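PDB 1KKR: methylaspartate ammonia-lyase from Citrobacter amalonaticus, which catalyses the reversible anti elimination of ammonia from (2S,3S)-3-methylaspartate to give mesaconate, using magnesium as cofactor. Local coordinates for residues P233-D238 and Q266-Y271; P168-S173 and V189-H194; V106-P111 and C155-L160. All blocks are in the same frame, centred on the assembly; numbering follows the deposited sequence.

Interaction 1 (P233-D238 and Q266-Y271); sequences PTLHID and QGLPLY. With MG (magnesium ion), chain C; 2AS ((2S,3S)-3-methyl-aspartic acid), chain E.
Leu235 O is gripped from Leu270 and Tyr271 together. It accepts the backbone N-H of Tyr271 (N to O 2.8 Å) and also takes a CA-H...O contact from Leu270, while the Tyr271 ring sets its edge near it. The bond to Tyr271 N is bent, 136° at the hydrogen. Leu235 N bonds almost straight to Pro269 O (2.8 Å, 171°), and Ile237 N bonds to Tyr271 O (3.0 Å). Leu235 thus pairs with Leu270 and His236 with Tyr271 as parallel bridges. These are neighbouring strands of the C-terminal TIM barrel, 234-238 and 270-273. On the outer side, Leu235 CG lies 4.0 Å from Leu268 CB, and helix 209-225 packs on Leu235. Leu268 CD2 also comes to 3.3 Å from Pro233 O. On the side of His236 and Tyr271, the CB of Tyr271 sits over one face of the imidazole. Tyr271 CG stands anti to its carbonyl carbon (chi1 -78°), which swings the ring back along the neighbouring strand until CD1 meets Thr234 CG2 at 3.6 Å. The phenol OH is held by Glu354 and Lys303. The His236 ring is fixed at both nitrogens, ND1 by Arg382 and NE2 by Glu273, so it is a second-shell residue for the metal site. At the end of its strand Asp238 OD2 binds the magnesium ion at 2.1 Å. Glu273, Asp307, 2AS OD1 and two waters complete six ligands, and water 1 donates to Asp238 OD1 at 2.7 Å.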
loop_
_atom_site.group_PDB
_atom_site.type_symbol
_atom_site.label_atom_id
_atom_site.label_comp_id
_atom_site.label_asym_id
_atom_site.label_seq_id
_atom_site.Cartn_x
_atom_site.Cartn_y
_atom_site.Cartn_z
ATOM N N PRO A 233 -6.133 -20.205 11.668
ATOM C CA PRO A 233 -5.638 -20.046 10.318
ATOM C C PRO A 233 -4.777 -21.168 9.825
ATOM O O PRO A 233 -4.327 -22.081 10.548
ATOM C CB PRO A 233 -4.742 -18.831 10.438
ATOM C CG PRO A 233 -4.201 -18.885 11.812
ATOM C CD PRO A 233 -5.339 -19.425 12.630
ATOM N N THR A 234 -4.570 -21.081 8.523
ATOM C CA THR A 234 -3.726 -22.029 7.819
ATOM C C THR A 234 -2.329 -21.491 7.681
ATOM O O THR A 234 -2.131 -20.270 7.472
ATOM C CB THR A 234 -4.294 -22.284 6.434
ATOM O OG1 THR A 234 -5.445 -23.116 6.536
ATOM C CG2 THR A 234 -3.342 -23.083 5.545
ATOM N N LEU A 235 -1.365 -22.405 7.744
ATOM C CA LEU A 235 0.025 -22.037 7.580
ATOM C C LEU A 235 0.439 -22.372 6.142
ATOM O O LEU A 235 0.128 -23.435 5.643
ATOM C CB LEU A 235 0.903 -22.776 8.553
ATOM C CG LEU A 235 0.420 -22.727 9.997
ATOM C CD1 LEU A 235 1.543 -23.450 10.808
ATOM C CD2 LEU A 235 0.196 -21.314 10.441
ATOM N N HIS A 236 1.114 -21.424 5.495
ATOM C CA HIS A 236 1.568 -21.498 4.091
ATOM C C HIS A 236 2.980 -20.859 4.059
ATOM O O HIS A 236 3.148 -19.695 4.363
ATOM C CB HIS A 236 0.532 -20.796 3.191
ATOM C CG HIS A 236 0.827 -20.850 1.720
ATOM N ND1 HIS A 236 -0.169 -20.942 0.771
ATOM C CD2 HIS A 236 1.997 -20.824 1.037
ATOM C CE1 HIS A 236 0.378 -20.999 -0.435
ATOM N NE2 HIS A 236 1.693 -20.917 -0.305
ATOM N N ILE A 237 3.982 -21.678 3.749
ATOM C CA ILE A 237 5.366 -21.325 3.827
ATOM C C ILE A 237 6.068 -21.724 2.533
ATOM O O ILE A 237 5.985 -22.842 2.087
ATOM C CB ILE A 237 6.031 -22.050 5.018
ATOM C CG1 ILE A 237 5.669 -21.399 6.340
ATOM C CG2 ILE A 237 7.556 -21.920 4.935
ATOM C CD1 ILE A 237 6.062 -22.247 7.558
ATOM N N ASP A 238 6.737 -20.758 1.926
ATOM C CA ASP A 238 7.407 -20.955 0.653
ATOM C C ASP A 238 8.864 -21.220 0.897
ATOM O O ASP A 238 9.544 -20.440 1.567
ATOM C CB ASP A 238 7.223 -19.697 -0.198
ATOM C CG ASP A 238 7.593 -19.889 -1.659
ATOM O OD1 ASP A 238 8.355 -20.812 -2.043
ATOM O OD2 ASP A 238 7.148 -19.090 -2.501
ATOM N N GLN A 266 0.658 -27.858 15.206
ATOM C CA GLN A 266 -0.330 -27.959 16.315
ATOM C C GLN A 266 -1.775 -27.872 15.884
ATOM O O GLN A 266 -2.543 -27.085 16.405
ATOM C CB GLN A 266 -0.056 -26.926 17.416
ATOM C CG GLN A 266 1.322 -27.038 17.951
ATOM C CD GLN A 266 1.654 -26.063 19.049
ATOM O OE1 GLN A 266 1.278 -26.279 20.194
ATOM N NE2 GLN A 266 2.427 -25.024 18.725
ATOM N N GLY A 267 -2.163 -28.691 14.932
ATOM C CA GLY A 267 -3.532 -28.650 14.457
ATOM C C GLY A 267 -3.811 -27.621 13.352
ATOM O O GLY A 267 -4.880 -27.655 12.728
ATOM N N LEU A 268 -2.895 -26.690 13.088
ATOM C CA LEU A 268 -3.165 -25.730 12.007
ATOM C C LEU A 268 -2.825 -26.397 10.701
ATOM O O LEU A 268 -1.756 -26.960 10.552
ATOM C CB LEU A 268 -2.398 -24.431 12.199
ATOM C CG LEU A 268 -2.777 -23.748 13.525
ATOM C CD1 LEU A 268 -1.996 -22.552 13.787
ATOM C CD2 LEU A 268 -4.279 -23.418 13.592
ATOM N N PRO A 269 -3.708 -26.394 9.731
ATOM C CA PRO A 269 -3.323 -27.024 8.482
ATOM C C PRO A 269 -2.042 -26.374 7.943
ATOM O O PRO A 269 -1.779 -25.178 8.179
ATOM C CB PRO A 269 -4.504 -26.736 7.571
ATOM C CG PRO A 269 -5.640 -26.502 8.452
ATOM C CD PRO A 269 -5.042 -25.799 9.652
ATOM N N LEU A 270 -1.276 -27.170 7.208
ATOM C CA LEU A 270 0.017 -26.748 6.682
ATOM C C LEU A 270 0.176 -26.959 5.189
ATOM O O LEU A 270 -0.190 -27.991 4.638
ATOM C CB LEU A 270 1.144 -27.473 7.434
ATOM C CG LEU A 270 2.581 -27.292 6.941
ATOM C CD1 LEU A 270 3.048 -25.904 7.190
ATOM C CD2 LEU A 270 3.595 -28.216 7.592
ATOM N N TYR A 271 0.759 -25.952 4.554
ATOM C CA TYR A 271 1.057 -25.947 3.120
ATOM C C TYR A 271 2.523 -25.529 2.928
ATOM O O TYR A 271 3.005 -24.536 3.528
ATOM C CB TYR A 271 0.180 -24.936 2.379
ATOM C CG TYR A 271 -1.276 -25.352 2.087
ATOM C CD1 TYR A 271 -2.191 -25.533 3.104
ATOM C CD2 TYR A 271 -1.706 -25.544 0.801
ATOM C CE1 TYR A 271 -3.489 -25.889 2.852
ATOM C CE2 TYR A 271 -2.985 -25.916 0.535
ATOM C CZ TYR A 271 -3.888 -26.081 1.578
ATOM O OH TYR A 271 -5.185 -26.473 1.339
HETATM MG MG MG C . 6.513 -19.042 -4.461
HETATM C C 2AS E . 6.578 -12.163 -4.853
HETATM O O 2AS E . 6.165 -11.219 -4.173
HETATM C CA 2AS E . 6.962 -13.517 -4.223
HETATM N N 2AS E . 7.343 -13.421 -2.800
HETATM C CB 2AS E . 5.853 -14.575 -4.521
HETATM C CG 2AS E . 6.281 -15.967 -4.105
HETATM O OD1 2AS E . 5.735 -16.984 -4.529
HETATM C C4 2AS E . 4.474 -14.343 -3.907
HETATM O OD2 2AS E . 7.234 -16.058 -3.353
HETATM O OXT 2AS E . 6.671 -12.005 -6.074
HETATM O O HOH W 1 7.680 -20.833 -4.669
HETATM O O HOH W 2 8.470 -18.526 -5.097
#

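Interaction 2 (P168-S173 and V189-H194); sequences PLFGQS and VDVLPH. With 2AS ((2S,3S)-3-methyl-aspartic acid), chain E.
The backbones of 168-173 and 189-194 run the same way and meet at a single bridge, Phe170 with Val191, where Gly171 N bonds to Val191 O (2.9 Å, 165°) and Val191 N reaches Leu169 O weakly. Asp190 adds a side-chain bond, its OD2 taking the N-H of Leu169 at 3.0 Å through the anti lone pair. Phe170 turns its ring edge to the partner strand: CD1 touches Val191 CG1 at 3.7 Å, and CE1 approaches His194 N. The bridge joins the first and second strands of the TIM barrel and so closes the ring of eight. A cis peptide precedes Pro193, whose O accepts a weak bond from Ser173 N. At this end of the strands lies the substrate. The CB atoms of Gln172 and His194 touch at 3.6 Å, and Gln172 OE1 stands over the centre of the imidazole face. The Gln172 chain is extended beyond CG (chi2 166°), which carries its amide to the substrate; OE1 takes 2AS N at 2.8 Å and NE2 donates to 2AS O. His194, the transition-state stabiliser, donates from NE2 to 2AS OD2 at 2.7 Å, along a bent path. Its ND1 is held by Leu196 N.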
loop_
_atom_site.group_PDB
_atom_site.type_symbol
_atom_site.label_atom_id
_atom_site.label_comp_id
_atom_site.label_asym_id
_atom_site.label_seq_id
_atom_site.Cartn_x
_atom_site.Cartn_y
_atom_site.Cartn_z
ATOM N N PRO A 168 -10.433 -16.596 0.994
ATOM C CA PRO A 168 -9.358 -16.602 1.983
ATOM C C PRO A 168 -8.118 -15.862 1.479
ATOM O O PRO A 168 -7.631 -16.121 0.395
ATOM C CB PRO A 168 -9.044 -18.085 2.159
ATOM C CG PRO A 168 -10.314 -18.843 1.673
ATOM C CD PRO A 168 -10.850 -17.950 0.618
ATOM N N LEU A 169 -7.586 -15.003 2.331
ATOM C CA LEU A 169 -6.426 -14.177 2.022
ATOM C C LEU A 169 -5.162 -14.718 2.644
ATOM O O LEU A 169 -5.175 -15.292 3.723
ATOM C CB LEU A 169 -6.620 -12.746 2.474
ATOM C CG LEU A 169 -7.950 -12.133 2.052
ATOM C CD1 LEU A 169 -7.980 -10.725 2.471
ATOM C CD2 LEU A 169 -8.196 -12.254 0.525
ATOM N N PHE A 170 -4.068 -14.525 1.926
ATOM C CA PHE A 170 -2.754 -15.008 2.359
ATOM C C PHE A 170 -1.708 -13.899 2.437
ATOM O O PHE A 170 -1.452 -13.199 1.452
ATOM C CB PHE A 170 -2.340 -16.118 1.387
ATOM C CG PHE A 170 -0.884 -16.583 1.485
ATOM C CD1 PHE A 170 -0.270 -16.837 2.691
ATOM C CD2 PHE A 170 -0.165 -16.867 0.323
ATOM C CE1 PHE A 170 1.036 -17.341 2.739
ATOM C CE2 PHE A 170 1.133 -17.323 0.378
ATOM C CZ PHE A 170 1.743 -17.561 1.596
ATOM N N GLY A 171 -1.101 -13.738 3.616
ATOM C CA GLY A 171 -0.124 -12.685 3.865
ATOM C C GLY A 171 1.305 -13.166 3.735
ATOM O O GLY A 171 1.644 -14.286 4.127
ATOM N N GLN A 172 2.154 -12.317 3.142
ATOM C CA GLN A 172 3.527 -12.721 2.904
ATOM C C GLN A 172 4.390 -11.791 3.674
ATOM O O GLN A 172 4.176 -10.595 3.677
ATOM C CB GLN A 172 3.871 -12.758 1.418
ATOM C CG GLN A 172 4.065 -11.403 0.648
ATOM C CD GLN A 172 4.739 -11.669 -0.695
ATOM O OE1 GLN A 172 5.662 -12.521 -0.781
ATOM N NE2 GLN A 172 4.263 -11.004 -1.748
ATOM N N SER A 173 5.374 -12.345 4.338
ATOM C CA SER A 173 6.131 -11.565 5.273
ATOM C C SER A 173 7.446 -10.989 4.753
ATOM O O SER A 173 8.050 -10.134 5.424
ATOM C CB SER A 173 6.546 -12.511 6.374
ATOM O OG SER A 173 7.484 -13.492 5.859
ATOM N N VAL A 189 -5.509 -12.610 9.878
ATOM C CA VAL A 189 -5.263 -13.061 8.502
ATOM C C VAL A 189 -5.602 -14.537 8.395
ATOM O O VAL A 189 -5.325 -15.296 9.308
ATOM C CB VAL A 189 -3.862 -12.725 8.073
ATOM C CG1 VAL A 189 -3.473 -13.489 6.849
ATOM C CG2 VAL A 189 -3.765 -11.227 7.777
ATOM N N ASP A 190 -6.256 -14.928 7.305
ATOM C CA ASP A 190 -6.764 -16.273 7.141
ATOM C C ASP A 190 -5.640 -17.311 6.908
ATOM O O ASP A 190 -5.675 -18.434 7.404
ATOM C CB ASP A 190 -7.599 -16.276 5.874
ATOM C CG ASP A 190 -8.755 -15.288 5.890
ATOM O OD1 ASP A 190 -9.496 -15.281 6.906
ATOM O OD2 ASP A 190 -9.011 -14.542 4.890
ATOM N N VAL A 191 -4.645 -16.891 6.117
ATOM C CA VAL A 191 -3.522 -17.732 5.701
ATOM C C VAL A 191 -2.210 -16.945 5.850
ATOM O O VAL A 191 -2.094 -15.755 5.469
ATOM C CB VAL A 191 -3.694 -18.261 4.238
ATOM C CG1 VAL A 191 -2.654 -19.359 3.892
ATOM C CG2 VAL A 191 -5.103 -18.795 4.026
ATOM N N LEU A 192 -1.196 -17.619 6.365
ATOM C CA LEU A 192 0.073 -16.971 6.643
ATOM C C LEU A 192 1.205 -17.959 6.852
ATOM O O LEU A 192 0.945 -19.129 7.087
ATOM C CB LEU A 192 -0.081 -16.081 7.882
ATOM C CG LEU A 192 -0.067 -16.831 9.216
ATOM C CD1 LEU A 192 0.237 -15.888 10.297
ATOM C CD2 LEU A 192 -1.341 -17.544 9.496
ATOM N N PRO A 193 2.460 -17.512 6.812
ATOM C CA PRO A 193 2.864 -16.162 6.452
ATOM C C PRO A 193 3.926 -16.060 5.332
ATOM O O PRO A 193 4.669 -15.087 5.290
ATOM C CB PRO A 193 3.543 -15.764 7.740
ATOM C CG PRO A 193 4.314 -16.971 8.052
ATOM C CD PRO A 193 3.571 -18.194 7.493
ATOM N N HIS A 194 4.017 -17.073 4.485
ATOM C CA HIS A 194 5.030 -17.189 3.430
ATOM C C HIS A 194 6.417 -17.493 3.980
ATOM O O HIS A 194 6.986 -18.533 3.672
ATOM C CB HIS A 194 5.092 -15.956 2.553
ATOM C CG HIS A 194 5.852 -16.190 1.286
ATOM N ND1 HIS A 194 7.233 -16.140 1.228
ATOM C CD2 HIS A 194 5.432 -16.522 0.039
ATOM C CE1 HIS A 194 7.622 -16.398 -0.013
ATOM N NE2 HIS A 194 6.550 -16.634 -0.754
HETATM C C 2AS E . 6.578 -12.163 -4.853
HETATM O O 2AS E . 6.165 -11.219 -4.173
HETATM C CA 2AS E . 6.962 -13.517 -4.223
HETATM N N 2AS E . 7.343 -13.421 -2.800
HETATM C CB 2AS E . 5.853 -14.575 -4.521
HETATM C CG 2AS E . 6.281 -15.967 -4.105
HETATM O OD1 2AS E . 5.735 -16.984 -4.529
HETATM C C4 2AS E . 4.474 -14.343 -3.907
HETATM O OD2 2AS E . 7.234 -16.058 -3.353
HETATM O OXT 2AS E . 6.671 -12.005 -6.074
#

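Interaction 3 (V106-P111 and C155-L160); sequences VDAFLP and CDEWQL
Glu157 lays both carboxylate oxygens against the backbone amides of Phe109 and Leu110 in the N-terminal, enolase-like domain. It comes from the last turn of helix 150-157, and the two amides lie near the N-terminal end of helix 110-118. The two oxygens divide the work. OE2 takes Phe109 N at 2.7 Å, nearly straight (163°), and OE1 takes Leu110 N at 2.9 Å. Both use their syn lone pairs, so the carboxylate is held as a two-pronged acceptor and its rotation is fixed. Two N-H donors and the nearby helix end would probably favour the charged form. Glu157 reaches this far because its chain is extended beyond CG (chi2 -161°). Ala108 CB and Phe109 CB pack against OE2. Beside the carboxylate, Trp158 is met from two directions. Leu110 crosses it at about a right angle: CD2 sits over the face of the six-membered ring, 4.1 Å from its centroid and 13° off the normal, in a CH-pi contact. Leu110 CD1 lies on the same side of the ring plane but just beyond the rim, 3.4 Å from Trp158 CH2. Phe109 meets the indole edge to edge, its CE2 3.9 Å from Trp158 CH2. The Phe109 ring also packs on helix 128-146. Trp158 links this domain to the barrel, where its NE1 bonds to Asp343 and it packs on helix 339-350. Cys155 is in a disulfide with Cys162. A Schellman motif closes helix 150-157: Gln159 has positive phi, its N bonds weakly to Asp156 O, and Leu160 N bonds back to Cys155 O at 2.7 Å.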
loop_
_atom_site.group_PDB
_atom_site.type_symbol
_atom_site.label_atom_id
_atom_site.label_comp_id
_atom_site.label_asym_id
_atom_site.label_seq_id
_atom_site.Cartn_x
_atom_site.Cartn_y
_atom_site.Cartn_z
ATOM N N VAL A 106 -16.225 -1.237 -26.120
ATOM C CA VAL A 106 -15.996 -1.983 -24.909
ATOM C C VAL A 106 -17.259 -2.522 -24.228
ATOM O O VAL A 106 -17.225 -2.820 -23.037
ATOM C CB VAL A 106 -15.223 -1.141 -23.843
ATOM C CG1 VAL A 106 -13.793 -0.990 -24.204
ATOM C CG2 VAL A 106 -15.891 0.176 -23.601
ATOM N N ASP A 107 -18.370 -2.634 -24.945
ATOM C CA ASP A 107 -19.557 -3.275 -24.382
ATOM C C ASP A 107 -19.264 -4.689 -23.868
ATOM O O ASP A 107 -19.889 -5.157 -22.968
ATOM C CB ASP A 107 -20.671 -3.329 -25.401
ATOM C CG ASP A 107 -21.215 -1.971 -25.723
ATOM O OD1 ASP A 107 -20.952 -0.981 -25.009
ATOM O OD2 ASP A 107 -21.921 -1.807 -26.720
ATOM N N ALA A 108 -18.346 -5.398 -24.477
ATOM C CA ALA A 108 -17.900 -6.670 -23.888
ATOM C C ALA A 108 -16.404 -6.594 -23.593
ATOM O O ALA A 108 -15.716 -5.765 -24.144
ATOM C CB ALA A 108 -18.178 -7.803 -24.837
ATOM N N PHE A 109 -15.912 -7.527 -22.802
ATOM C CA PHE A 109 -14.512 -7.618 -22.402
ATOM C C PHE A 109 -13.669 -8.630 -23.159
ATOM O O PHE A 109 -12.596 -8.314 -23.636
ATOM C CB PHE A 109 -14.505 -7.957 -20.897
ATOM C CG PHE A 109 -13.156 -8.367 -20.360
ATOM C CD1 PHE A 109 -12.070 -7.509 -20.470
ATOM C CD2 PHE A 109 -12.975 -9.588 -19.708
ATOM C CE1 PHE A 109 -10.817 -7.879 -20.004
ATOM C CE2 PHE A 109 -11.710 -9.942 -19.208
ATOM C CZ PHE A 109 -10.641 -9.062 -19.346
ATOM N N LEU A 110 -14.184 -9.838 -23.346
ATOM C CA LEU A 110 -13.349 -10.940 -23.825
ATOM C C LEU A 110 -12.768 -10.844 -25.225
ATOM O O LEU A 110 -11.592 -11.139 -25.433
ATOM C CB LEU A 110 -14.127 -12.261 -23.623
ATOM C CG LEU A 110 -13.470 -13.573 -23.202
ATOM C CD1 LEU A 110 -12.295 -13.557 -22.276
ATOM C CD2 LEU A 110 -14.614 -14.428 -22.570
ATOM N N PRO A 111 -13.566 -10.472 -26.199
ATOM C CA PRO A 111 -13.004 -10.314 -27.530
ATOM C C PRO A 111 -11.840 -9.266 -27.478
ATOM O O PRO A 111 -10.755 -9.469 -28.033
ATOM C CB PRO A 111 -14.194 -9.857 -28.376
ATOM C CG PRO A 111 -15.410 -10.189 -27.582
ATOM C CD PRO A 111 -15.010 -10.179 -26.122
ATOM N N CYS A 155 -18.469 -12.619 -14.121
ATOM C CA CYS A 155 -19.607 -13.519 -13.914
ATOM C C CYS A 155 -20.503 -13.654 -15.160
ATOM O O CYS A 155 -20.879 -14.764 -15.554
ATOM C CB CYS A 155 -20.410 -13.039 -12.722
ATOM S SG CYS A 155 -19.572 -13.368 -11.176
ATOM N N ASP A 156 -20.819 -12.530 -15.782
ATOM C CA ASP A 156 -21.673 -12.503 -16.942
ATOM C C ASP A 156 -21.034 -13.179 -18.128
ATOM O O ASP A 156 -21.694 -13.966 -18.802
ATOM C CB ASP A 156 -21.985 -11.073 -17.374
ATOM C CG ASP A 156 -23.056 -10.413 -16.535
ATOM O OD1 ASP A 156 -23.726 -11.093 -15.763
ATOM O OD2 ASP A 156 -23.313 -9.200 -16.577
ATOM N N GLU A 157 -19.777 -12.848 -18.432
ATOM C CA GLU A 157 -19.158 -13.381 -19.662
ATOM C C GLU A 157 -18.722 -14.804 -19.507
ATOM O O GLU A 157 -18.410 -15.491 -20.495
ATOM C CB GLU A 157 -17.983 -12.520 -20.186
ATOM C CG GLU A 157 -18.417 -11.092 -20.471
ATOM C CD GLU A 157 -17.505 -10.273 -21.391
ATOM O OE1 GLU A 157 -16.578 -10.793 -22.000
ATOM O OE2 GLU A 157 -17.705 -9.051 -21.486
ATOM N N TRP A 158 -18.616 -15.256 -18.275
ATOM C CA TRP A 158 -18.199 -16.659 -18.092
ATOM C C TRP A 158 -19.379 -17.478 -17.555
ATOM O O TRP A 158 -19.222 -18.618 -17.166
ATOM C CB TRP A 158 -17.026 -16.821 -17.146
ATOM C CG TRP A 158 -15.611 -16.711 -17.761
ATOM C CD1 TRP A 158 -14.746 -17.725 -18.014
ATOM C CD2 TRP A 158 -14.919 -15.517 -18.101
ATOM N NE1 TRP A 158 -13.556 -17.237 -18.497
ATOM C CE2 TRP A 158 -13.632 -15.875 -18.542
ATOM C CE3 TRP A 158 -15.244 -14.173 -18.052
ATOM C CZ2 TRP A 158 -12.697 -14.936 -18.976
ATOM C CZ3 TRP A 158 -14.297 -13.240 -18.455
ATOM C CH2 TRP A 158 -13.062 -13.626 -18.935
ATOM N N GLN A 159 -20.527 -16.823 -17.434
ATOM C CA GLN A 159 -21.743 -17.432 -16.935
ATOM C C GLN A 159 -21.485 -18.099 -15.612
ATOM O O GLN A 159 -21.571 -19.310 -15.479
ATOM C CB GLN A 159 -22.322 -18.418 -18.027
ATOM N N LEU A 160 -21.164 -17.290 -14.604
ATOM C CA LEU A 160 -20.903 -17.787 -13.259
ATOM C C LEU A 160 -21.931 -17.155 -12.340
ATOM O O LEU A 160 -22.350 -16.029 -12.568
ATOM C CB LEU A 160 -19.528 -17.325 -12.736
ATOM C CG LEU A 160 -18.394 -17.588 -13.716
ATOM C CD1 LEU A 160 -17.090 -16.914 -13.355
ATOM C CD2 LEU A 160 -18.201 -19.094 -13.774
#

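Overall arrangement
Along the chain, interaction 3 comes first, then interaction 2, then interaction 1. Their segments follow one another without overlap. Interactions 1 and 2 share the C-terminal barrel sheet, and their centres are 10 Å apart. Strands 191-194 and 234-238 are neighbours in it, so the two contacts touch: His236 O probably bonds to His194 N at 2.8 Å. These adjacent strands carry the magnesium ligand Asp238 and the substrate-contacting His194 side by side. Interaction 3 lies in the N-terminal domain, its centre 36 Å from that of interaction 1 and 30 Å from that of interaction 2. It is structural packing away from the active site, though helix 150-157 leads on to strand 169-170 of interaction 2.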